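Local coordinates for NTF2 fold protein loop-helix-loop design NT-9 (Synthetic construct, PDB 6W90) that adopts a computationally designed NTF2-like fold and holds a two-tailed phospholipid in its interior pocket, at residues Asp33-Gly45 with Asn106-Pro118. Sequence-based numbering, arbitrary orientation. Where two conformers were deposited one is given.
Sequences DKLLSPDVRIEIG and NGKIKRIRQQVDP. With 3PE (1,2-Distearoyl-sn-glycerophosphoethanolamine), chain B.
Glu43 OE1 is held by two arginines of the neighbouring strand. Arg111 NH2 meets the syn lone pair of Glu43 OE1 at 2.9 Å, while Arg113 NE comes nearly along the C-O direction of the same atom at 2.6 Å. Each guanidinium offers its edge, yet the carboxylate is turned 65° from the plane of Arg111. With CG beside the backbone N (chi1 -62°) and the chain extended beyond it, Glu43 also presents OE2 to Arg41 NE at 3.3 Å, using the anti lone pair. Glu43 and Arg113 each have two modelled conformers, so the bonds between them hold for one pair of these and are less certain than the backbone ladder.

The parallel pairing of strands 40-44 and 108-114, whose axes differ by 21°, sets these charges side by side. Its ladder runs from Arg41 to Gly45, including Glu43 N to Ile112 O at 2.8 Å. Before the corner at Pro38 and Asp39, pairing is seen again where Ile109 N donates to Leu35 O at 2.7 Å. On the opposite edge of strand 108-114, Lys110 and Arg111 face Glu103 in a classic beta bulge.

Near the helix end, Lys108 NZ donates to Asp33 O at 3.1 Å from above the carbonyl plane, and a water links NZ to Leu36 O. A methionine in place of Lys108 would probably leave Asp33 O without this donor and break the water link.

Across the sheet from the arginines, Ile109 CD1 lies alongside Leu35 CG at 3.8 Å, and Ile112 CD1 reaches lipid carbon C2C at 3.8 Å. Gln114 NE2 adds a weak bond to lipid O31. The sheet thus separates chemistries: a charged face around Glu43, and a mainly apolar one lining the phospholipid pocket.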
ATOM      1  N   ASP A  33      -5.800  -0.277  12.168  1.00 33.80           N
ATOM      2  CA  ASP A  33      -5.705  -0.629  13.590  1.00 36.50           C
ATOM      3  C   ASP A  33      -4.441  -1.449  13.868  1.00 39.26           C
ATOM      4  O   ASP A  33      -3.913  -1.423  14.983  1.00 40.68           O
ATOM      5  CB  ASP A  33      -6.882  -1.473  14.106  1.00 38.97           C
ATOM      6  CG  ASP A  33      -8.196  -0.704  14.193  1.00 45.32           C
ATOM      7  OD1 ASP A  33      -8.213   0.522  13.985  1.00 49.01           O
ATOM      8  OD2 ASP A  33      -9.232  -1.355  14.456  1.00 49.56           O
ATOM      9  N   LYS A  34      -3.992  -2.246  12.903  1.00 30.64           N
ATOM     10  CA  LYS A  34      -2.869  -3.151  13.094  1.00 29.67           C
ATOM     11  C   LYS A  34      -1.679  -2.769  12.242  1.00 29.60           C
ATOM     12  O   LYS A  34      -0.549  -2.814  12.715  1.00 35.74           O
ATOM     13  CB  LYS A  34      -3.289  -4.596  12.765  1.00 33.38           C
ATOM     14  CG  LYS A  34      -4.433  -5.097  13.653  1.00 44.93           C
ATOM     15  CD  LYS A  34      -4.565  -6.623  13.680  1.00 57.49           C
ATOM     16  CE  LYS A  34      -5.035  -7.194  12.356  1.00 62.05           C
ATOM     17  NZ  LYS A  34      -5.279  -8.664  12.447  1.00 66.19           N
ATOM     18  N   LEU A  35      -1.904  -2.406  10.987  1.00 26.58           N
ATOM     19  CA  LEU A  35      -0.792  -2.254  10.061  1.00 24.55           C
ATOM     20  C   LEU A  35      -0.154  -0.874  10.134  1.00 24.63           C
ATOM     21  O   LEU A  35       1.074  -0.768  10.162  1.00 24.77           O
ATOM     22  CB  LEU A  35      -1.247  -2.494   8.629  1.00 24.32           C
ATOM     23  CG  LEU A  35      -0.157  -2.498   7.546  1.00 25.45           C
ATOM     24  CD1 LEU A  35       0.807  -3.597   7.790  1.00 28.76           C
ATOM     25  CD2 LEU A  35      -0.846  -2.582   6.219  1.00 25.05           C
ATOM     26  N   LEU A  36      -0.968   0.175  10.149  1.00 22.99           N
ATOM     27  CA  LEU A  36      -0.447   1.534  10.044  1.00 23.86           C
ATOM     28  C   LEU A  36      -0.347   2.235  11.396  1.00 23.91           C
ATOM     29  O   LEU A  36      -1.252   2.174  12.232  1.00 27.42           O
ATOM     30  CB  LEU A  36      -1.318   2.368   9.099  1.00 22.39           C
ATOM     31  CG  LEU A  36      -1.510   1.769   7.716  1.00 21.23           C
ATOM     32  CD1 LEU A  36      -2.593   2.549   6.981  1.00 25.93           C
ATOM     33  CD2 LEU A  36      -0.283   1.769   6.911  1.00 23.28           C
ATOM     34  N   SER A  37       0.788   2.896  11.609  0.54 23.12           N
ATOM     35  CA  SER A  37       0.996   3.676  12.818  0.54 24.47           C
ATOM     36  C   SER A  37       0.077   4.895  12.844  0.54 24.07           C
ATOM     37  O   SER A  37      -0.228   5.478  11.794  0.54 23.19           O
ATOM     38  CB  SER A  37       2.458   4.119  12.894  0.54 26.29           C
ATOM     39  OG  SER A  37       2.727   4.932  14.026  0.54 27.23           O
ATOM     40  N   PRO A  38      -0.350   5.323  14.042  1.00 24.82           N
ATOM     41  CA  PRO A  38      -1.121   6.570  14.148  1.00 29.17           C
ATOM     42  C   PRO A  38      -0.520   7.740  13.381  1.00 29.03           C
ATOM     43  O   PRO A  38      -1.262   8.538  12.799  1.00 37.79           O
ATOM     44  CB  PRO A  38      -1.125   6.837  15.662  1.00 33.89           C
ATOM     45  CG  PRO A  38      -0.920   5.530  16.285  1.00 35.53           C
ATOM     46  CD  PRO A  38      -0.080   4.710  15.357  1.00 30.57           C
ATOM     47  N   ASP A  39       0.806   7.869  13.364  1.00 26.89           N
ATOM     48  CA  ASP A  39       1.483   8.990  12.729  1.00 29.52           C
ATOM     49  C   ASP A  39       1.865   8.702  11.292  1.00 29.27           C
ATOM     50  O   ASP A  39       2.785   9.344  10.766  1.00 28.14           O
ATOM     51  CB  ASP A  39       2.747   9.371  13.514  1.00 34.87           C
ATOM     52  CG  ASP A  39       3.819   8.255  13.528  1.00 48.66           C
ATOM     53  OD1 ASP A  39       3.488   7.083  13.282  1.00 50.36           O
ATOM     54  OD2 ASP A  39       5.009   8.542  13.809  1.00 52.41           O
ATOM     55  N   VAL A  40       1.230   7.708  10.661  1.00 27.39           N
ATOM     56  CA  VAL A  40       1.697   7.275   9.354  1.00 24.52           C
ATOM     57  C   VAL A  40       1.659   8.444   8.374  1.00 21.75           C
ATOM     58  O   VAL A  40       0.722   9.257   8.361  1.00 22.49           O
ATOM     59  CB  VAL A  40       0.869   6.086   8.836  1.00 21.75           C
ATOM     60  CG1 VAL A  40      -0.553   6.481   8.557  1.00 23.36           C
ATOM     61  CG2 VAL A  40       1.578   5.508   7.591  1.00 21.47           C
ATOM     62  N   ARG A  41       2.669   8.526   7.532  1.00 22.47           N
ATOM     63  CA  ARG A  41       2.699   9.451   6.402  1.00 21.56           C
ATOM     64  C   ARG A  41       2.861   8.620   5.138  1.00 21.81           C
ATOM     65  O   ARG A  41       3.786   7.811   5.061  1.00 23.10           O
ATOM     66  CB  ARG A  41       3.874  10.439   6.510  1.00 28.77           C
ATOM     67  CG  ARG A  41       3.720  11.525   7.547  1.00 48.68           C
ATOM     68  CD  ARG A  41       4.941  12.473   7.597  1.00 62.23           C
ATOM     69  NE  ARG A  41       5.267  13.115   6.314  1.00 71.09           N
ATOM     70  CZ  ARG A  41       4.877  14.335   5.926  1.00 71.94           C
ATOM     71  NH1 ARG A  41       4.116  15.097   6.707  1.00 75.24           N
ATOM     72  NH2 ARG A  41       5.247  14.795   4.733  1.00 66.93           N
ATOM     73  N   ILE A  42       2.004   8.838   4.139  1.00 20.24           N
ATOM     74  CA  ILE A  42       2.021   8.080   2.883  1.00 20.42           C
ATOM     75  C   ILE A  42       2.283   9.108   1.795  1.00 19.99           C
ATOM     76  O   ILE A  42       1.420   9.941   1.495  1.00 20.06           O
ATOM     77  CB  ILE A  42       0.706   7.333   2.651  1.00 20.22           C
ATOM     78  CG1 ILE A  42       0.455   6.403   3.845  1.00 23.43           C
ATOM     79  CG2 ILE A  42       0.700   6.694   1.325  1.00 22.42           C
ATOM     80  CD1 ILE A  42      -0.917   5.752   3.800  1.00 28.76           C
ATOM     81  N   GLU A  43       3.482   9.106   1.264  0.62 17.49           N
ATOM     82  CA  GLU A  43       3.957  10.120   0.332  0.62 18.64           C
ATOM     83  C   GLU A  43       3.890   9.527  -1.066  0.62 17.89           C
ATOM     84  O   GLU A  43       4.759   8.751  -1.451  0.62 18.74           O
ATOM     85  CB  GLU A  43       5.379  10.525   0.724  0.62 23.27           C
ATOM     86  CG  GLU A  43       5.438  11.149   2.130  0.62 27.03           C
ATOM     87  CD  GLU A  43       6.825  11.313   2.683  0.62 31.85           C
ATOM     88  OE1 GLU A  43       7.768  10.821   2.036  0.62 33.42           O
ATOM     89  OE2 GLU A  43       6.965  11.945   3.758  0.62 36.68           O
ATOM     90  N   ILE A  44       2.865   9.907  -1.832  0.62 18.25           N
ATOM     91  CA  ILE A  44       2.632   9.406  -3.187  0.62 19.24           C
ATOM     92  C   ILE A  44       2.990  10.546  -4.135  0.62 19.90           C
ATOM     93  O   ILE A  44       2.251  11.524  -4.279  0.62 18.15           O
ATOM     94  CB  ILE A  44       1.185   8.941  -3.379  0.62 20.72           C
ATOM     95  CG1 ILE A  44       0.748   8.031  -2.221  0.62 22.54           C
ATOM     96  CG2 ILE A  44       0.998   8.247  -4.738  0.62 22.35           C
ATOM     97  CD1 ILE A  44       1.502   6.710  -2.087  0.62 23.88           C
ATOM     98  N   GLY A  45       4.136  10.432  -4.785  1.00 21.52           N
ATOM     99  CA  GLY A  45       4.709  11.583  -5.445  1.00 20.92           C
ATOM    100  C   GLY A  45       4.832  12.735  -4.466  1.00 19.36           C
ATOM    101  O   GLY A  45       5.259  12.546  -3.318  1.00 21.42           O
ATOM    102  N   ASN A 106       7.441   0.189  16.055  1.00 35.90           N
ATOM    103  CA  ASN A 106       6.484  -0.486  16.932  1.00 40.75           C
ATOM    104  C   ASN A 106       5.678  -1.541  16.194  1.00 38.03           C
ATOM    105  O   ASN A 106       4.478  -1.697  16.437  1.00 36.64           O
ATOM    106  CB  ASN A 106       5.505   0.497  17.571  1.00 50.02           C
ATOM    107  CG  ASN A 106       6.189   1.625  18.233  1.00 57.73           C
ATOM    108  OD1 ASN A 106       6.187   2.753  17.730  1.00 58.87           O
ATOM    109  ND2 ASN A 106       6.799   1.345  19.374  1.00 61.08           N
ATOM    110  N   GLY A 107       6.327  -2.259  15.280  1.00 34.96           N
ATOM    111  CA  GLY A 107       5.645  -3.238  14.465  1.00 36.14           C
ATOM    112  C   GLY A 107       4.582  -2.734  13.498  1.00 33.42           C
ATOM    113  O   GLY A 107       3.809  -3.527  12.965  1.00 35.72           O
ATOM    114  N   LYS A 108       4.554  -1.436  13.238  1.00 28.52           N
ATOM    115  CA  LYS A 108       3.572  -0.825  12.359  1.00 25.86           C
ATOM    116  C   LYS A 108       4.279   0.045  11.331  1.00 21.30           C
ATOM    117  O   LYS A 108       5.435   0.441  11.491  1.00 26.03           O
ATOM    118  CB  LYS A 108       2.578   0.021  13.165  1.00 26.93           C
ATOM    119  CG  LYS A 108       1.733  -0.792  14.176  1.00 28.56           C
ATOM    120  CD  LYS A 108       0.543   0.027  14.686  1.00 30.72           C
ATOM    121  CE  LYS A 108      -0.300  -0.806  15.641  1.00 33.93           C
ATOM    122  NZ  LYS A 108      -1.457  -0.052  16.179  1.00 35.89           N
ATOM    123  N   ILE A 109       3.570   0.368  10.266  1.00 22.09           N
ATOM    124  CA  ILE A 109       4.129   1.235   9.233  1.00 20.61           C
ATOM    125  C   ILE A 109       4.031   2.706   9.615  1.00 20.61           C
ATOM    126  O   ILE A 109       2.928   3.248   9.764  1.00 22.44           O
ATOM    127  CB  ILE A 109       3.428   0.982   7.897  1.00 21.80           C
ATOM    128  CG1 ILE A 109       3.581  -0.489   7.539  1.00 24.55           C
ATOM    129  CG2 ILE A 109       3.997   1.910   6.770  1.00 21.33           C
ATOM    130  CD1 ILE A 109       2.948  -0.848   6.208  1.00 25.61           C
ATOM    131  N   LYS A 110       5.184   3.372   9.668  1.00 20.66           N
ATOM    132  CA  LYS A 110       5.232   4.805   9.959  1.00 22.87           C
ATOM    133  C   LYS A 110       5.329   5.677   8.719  1.00 20.65           C
ATOM    134  O   LYS A 110       4.812   6.799   8.727  1.00 26.27           O
ATOM    135  CB  LYS A 110       6.417   5.111  10.880  1.00 29.60           C
ATOM    136  CG  LYS A 110       6.472   6.580  11.349  1.00 43.26           C
ATOM    137  CD  LYS A 110       7.467   6.814  12.479  1.00 58.25           C
ATOM    138  CE  LYS A 110       7.846   8.292  12.604  1.00 66.99           C
ATOM    139  NZ  LYS A 110       8.710   8.505  13.805  1.00 72.06           N
ATOM    140  N   ARG A 111       5.968   5.195   7.654  1.00 22.14           N
ATOM    141  CA  ARG A 111       6.122   5.962   6.422  1.00 20.05           C
ATOM    142  C   ARG A 111       5.984   5.014   5.245  1.00 20.51           C
ATOM    143  O   ARG A 111       6.534   3.910   5.280  1.00 22.06           O
ATOM    144  CB  ARG A 111       7.498   6.665   6.418  1.00 24.53           C
ATOM    145  CG  ARG A 111       7.605   7.819   5.510  1.00 29.32           C
ATOM    146  CD  ARG A 111       8.892   8.572   5.767  1.00 36.26           C
ATOM    147  NE  ARG A 111       9.124   9.397   4.606  1.00 42.25           N
ATOM    148  CZ  ARG A 111      10.304   9.868   4.267  1.00 46.87           C
ATOM    149  NH1 ARG A 111      11.348   9.613   5.037  1.00 49.49           N
ATOM    150  NH2 ARG A 111      10.434  10.591   3.170  1.00 45.19           N
ATOM    151  N   ILE A 112       5.308   5.464   4.188  1.00 19.28           N
ATOM    152  CA  ILE A 112       5.235   4.788   2.895  1.00 21.23           C
ATOM    153  C   ILE A 112       5.602   5.841   1.870  1.00 21.14           C
ATOM    154  O   ILE A 112       5.101   6.966   1.948  1.00 21.73           O
ATOM    155  CB  ILE A 112       3.843   4.221   2.563  1.00 20.39           C
ATOM    156  CG1 ILE A 112       3.494   3.129   3.557  1.00 22.25           C
ATOM    157  CG2 ILE A 112       3.802   3.765   1.110  1.00 23.07           C
ATOM    158  CD1 ILE A 112       2.098   2.621   3.480  1.00 24.19           C
ATOM    159  N   ARG A 113       6.458   5.495   0.918  0.53 19.09           N
ATOM    160  CA  ARG A 113       6.815   6.416  -0.160  0.53 19.73           C
ATOM    161  C   ARG A 113       6.696   5.675  -1.480  0.53 20.49           C
ATOM    162  O   ARG A 113       7.235   4.579  -1.624  0.53 19.97           O
ATOM    163  CB  ARG A 113       8.234   6.976   0.066  0.53 23.26           C
ATOM    164  CG  ARG A 113       8.594   8.221  -0.746  0.53 28.29           C
ATOM    165  CD  ARG A 113       9.927   8.885  -0.265  0.53 31.98           C
ATOM    166  NE  ARG A 113       9.724  10.175   0.402  0.53 34.30           N
ATOM    167  CZ  ARG A 113      10.289  11.329   0.041  0.53 34.17           C
ATOM    168  NH1 ARG A 113      10.027  12.440   0.719  0.53 31.38           N
ATOM    169  NH2 ARG A 113      11.121  11.386  -0.988  0.53 34.03           N
ATOM    170  N   GLN A 114       5.953   6.252  -2.420  1.00 19.29           N
ATOM    171  CA  GLN A 114       5.773   5.732  -3.763  1.00 20.61           C
ATOM    172  C   GLN A 114       6.142   6.853  -4.728  1.00 20.22           C
ATOM    173  O   GLN A 114       5.791   8.011  -4.494  1.00 21.99           O
ATOM    174  CB  GLN A 114       4.313   5.288  -3.963  1.00 21.74           C
ATOM    175  CG  GLN A 114       4.014   4.646  -5.292  1.00 24.26           C
ATOM    176  CD  GLN A 114       2.525   4.341  -5.560  1.00 28.40           C
ATOM    177  OE1 GLN A 114       1.624   4.712  -4.810  1.00 30.30           O
ATOM    178  NE2 GLN A 114       2.280   3.690  -6.676  1.00 35.46           N
ATOM    179  N   GLN A 115       6.808   6.520  -5.825  1.00 21.10           N
ATOM    180  CA  GLN A 115       6.975   7.472  -6.901  1.00 25.84           C
ATOM    181  C   GLN A 115       5.859   7.269  -7.918  1.00 24.83           C
ATOM    182  O   GLN A 115       5.314   6.175  -8.086  1.00 28.38           O
ATOM    183  CB  GLN A 115       8.350   7.339  -7.553  1.00 46.83           C
ATOM    184  CG  GLN A 115       8.674   8.479  -8.569  1.00 70.04           C
ATOM    185  CD  GLN A 115       8.415   9.925  -8.059  1.00 77.65           C
ATOM    186  OE1 GLN A 115       7.264  10.354  -7.877  1.00 67.33           O
ATOM    187  NE2 GLN A 115       9.495  10.685  -7.870  1.00 85.71           N
ATOM    188  N   VAL A 116       5.513   8.364  -8.584  0.64 22.25           N
ATOM    189  CA  VAL A 116       4.426   8.420  -9.545  0.64 25.21           C
ATOM    190  C   VAL A 116       4.968   8.958 -10.856  0.64 24.09           C
ATOM    191  O   VAL A 116       5.673   9.975 -10.865  0.64 24.53           O
ATOM    192  CB  VAL A 116       3.298   9.324  -9.028  0.64 30.10           C
ATOM    193  CG1 VAL A 116       2.129   9.306  -9.946  0.64 33.40           C
ATOM    194  CG2 VAL A 116       2.861   8.862  -7.647  0.64 31.15           C
ATOM    195  N   ASP A 117       4.630   8.293 -11.958  1.00 24.57           N
ATOM    196  CA  ASP A 117       5.070   8.761 -13.257  1.00 24.85           C
ATOM    197  C   ASP A 117       4.225   9.957 -13.674  1.00 26.01           C
ATOM    198  O   ASP A 117       3.148  10.207 -13.111  1.00 21.43           O
ATOM    199  CB  ASP A 117       4.959   7.642 -14.289  1.00 27.40           C
ATOM    200  CG  ASP A 117       6.040   6.588 -14.139  1.00 36.22           C
ATOM    201  OD1 ASP A 117       7.139   6.934 -13.650  1.00 37.05           O
ATOM    202  OD2 ASP A 117       5.790   5.413 -14.523  1.00 38.13           O
ATOM    203  N   PRO A 118       4.697  10.712 -14.663  1.00 22.16           N
ATOM    204  CA  PRO A 118       4.044  11.978 -15.018  1.00 23.37           C
ATOM    205  C   PRO A 118       2.617  11.850 -15.442  1.00 24.91           C
ATOM    206  O   PRO A 118       1.877  12.827 -15.260  1.00 25.35           O
ATOM    207  CB  PRO A 118       4.914  12.531 -16.159  1.00 26.67           C
ATOM    208  CG  PRO A 118       6.217  11.892 -15.915  1.00 27.84           C
ATOM    209  CD  PRO A 118       5.956  10.531 -15.410  1.00 23.88           C
TER
HETATM  210  P   3PE B 201       2.898   1.759 -13.575  1.00 33.40           P
HETATM  211  N   3PE B 201       6.088   4.280 -11.950  1.00 78.91           N
HETATM  212  O11 3PE B 201       1.967   1.692 -12.218  1.00 44.36           O
HETATM  213  O12 3PE B 201       3.390   0.379 -13.927  1.00 30.56           O
HETATM  214  O13 3PE B 201       4.256   2.651 -13.229  1.00 43.90           O
HETATM  215  O14 3PE B 201       2.194   2.450 -14.742  1.00 31.72           O
HETATM  216  C11 3PE B 201       5.257   2.083 -12.423  1.00 61.76           C
HETATM  217  C12 3PE B 201       6.492   2.976 -12.437  1.00 72.87           C
HETATM  218  C1  3PE B 201       1.376   2.887 -11.786  1.00 63.06           C
HETATM  219  C2  3PE B 201       0.387   2.634 -10.639  1.00 71.51           C
HETATM  220  C3  3PE B 201       1.060   1.619  -9.711  1.00 71.30           C
HETATM  221  O31 3PE B 201       0.424   1.562  -8.469  1.00 67.92           O
HETATM  222  O32 3PE B 201      -1.331   0.645  -9.522  1.00 70.42           O
HETATM  223  C31 3PE B 201      -0.883   1.063  -8.513  1.00 65.63           C
HETATM  224  C32 3PE B 201      -1.723   1.070  -7.243  1.00 58.17           C
HETATM  225  C33 3PE B 201      -2.939   0.149  -7.315  1.00 51.56           C
HETATM  226  C34 3PE B 201      -3.144  -0.394  -5.902  1.00 48.90           C
HETATM  227  C35 3PE B 201      -4.537  -0.975  -5.697  1.00 50.96           C
HETATM  228  C36 3PE B 201      -4.416  -2.484  -5.465  1.00 56.99           C
HETATM  229  C37 3PE B 201      -3.963  -2.816  -4.037  1.00 62.12           C
HETATM  230  C38 3PE B 201      -2.440  -2.778  -3.859  1.00 61.84           C
HETATM  231  C39 3PE B 201      -1.952  -3.799  -2.820  1.00 59.02           C
HETATM  232  C3A 3PE B 201      -2.382  -3.428  -1.395  1.00 56.09           C
HETATM  233  C3B 3PE B 201      -1.613  -4.226  -0.335  1.00 54.86           C
HETATM  234  C3C 3PE B 201      -0.528  -3.354   0.301  1.00 54.50           C
HETATM  235  C3D 3PE B 201       0.046  -4.001   1.563  1.00 55.47           C
HETATM  236  C3E 3PE B 201       1.259  -3.190   2.033  1.00 59.30           C
HETATM  237  C3F 3PE B 201       2.129  -4.015   2.988  1.00 68.83           C
HETATM  238  C3G 3PE B 201       3.382  -3.229   3.396  1.00 75.69           C
HETATM  239  C3H 3PE B 201       4.573  -4.122   3.774  1.00 79.83           C
HETATM  240  C3I 3PE B 201       4.470  -4.708   5.185  1.00 79.67           C
HETATM  241  O21 3PE B 201       0.145   3.846  -9.982  1.00 73.70           O
HETATM  242  O22 3PE B 201      -2.082   3.848 -10.439  1.00 72.47           O
HETATM  243  C21 3PE B 201      -1.143   4.429  -9.986  1.00 69.83           C
HETATM  244  C22 3PE B 201      -1.298   5.843  -9.391  1.00 59.07           C
HETATM  245  C23 3PE B 201      -2.109   5.868  -8.086  1.00 51.97           C
HETATM  246  C24 3PE B 201      -1.328   5.324  -6.885  1.00 45.45           C
HETATM  247  C25 3PE B 201      -2.202   5.207  -5.624  1.00 44.62           C
HETATM  248  C26 3PE B 201      -1.519   4.214  -4.681  1.00 47.22           C
HETATM  249  C27 3PE B 201      -2.371   3.850  -3.463  1.00 47.37           C
HETATM  250  C28 3PE B 201      -1.675   2.773  -2.615  1.00 46.08           C
HETATM  251  C29 3PE B 201      -0.615   3.293  -1.624  1.00 48.42           C
HETATM  252  C2A 3PE B 201      -0.201   2.206  -0.612  1.00 47.53           C
HETATM  253  C2B 3PE B 201      -0.874   2.350   0.753  1.00 44.68           C
HETATM  254  C2C 3PE B 201      -0.791   1.043   1.551  1.00 43.81           C
HETATM  255  C2D 3PE B 201      -2.019   0.940   2.454  1.00 43.45           C
HETATM  256  C2E 3PE B 201      -1.930  -0.224   3.432  1.00 43.78           C
HETATM  257  C2F 3PE B 201      -2.422  -1.516   2.785  1.00 45.98           C
HETATM  258  O   HOH W   1      -2.355   1.814  14.476  1.00 34.96           O
HETATM  259  O   HOH W   2       3.456   3.185  15.907  1.00 34.54           O
HETATM  260  O   HOH W   3       5.822   9.273   9.711  1.00 41.08           O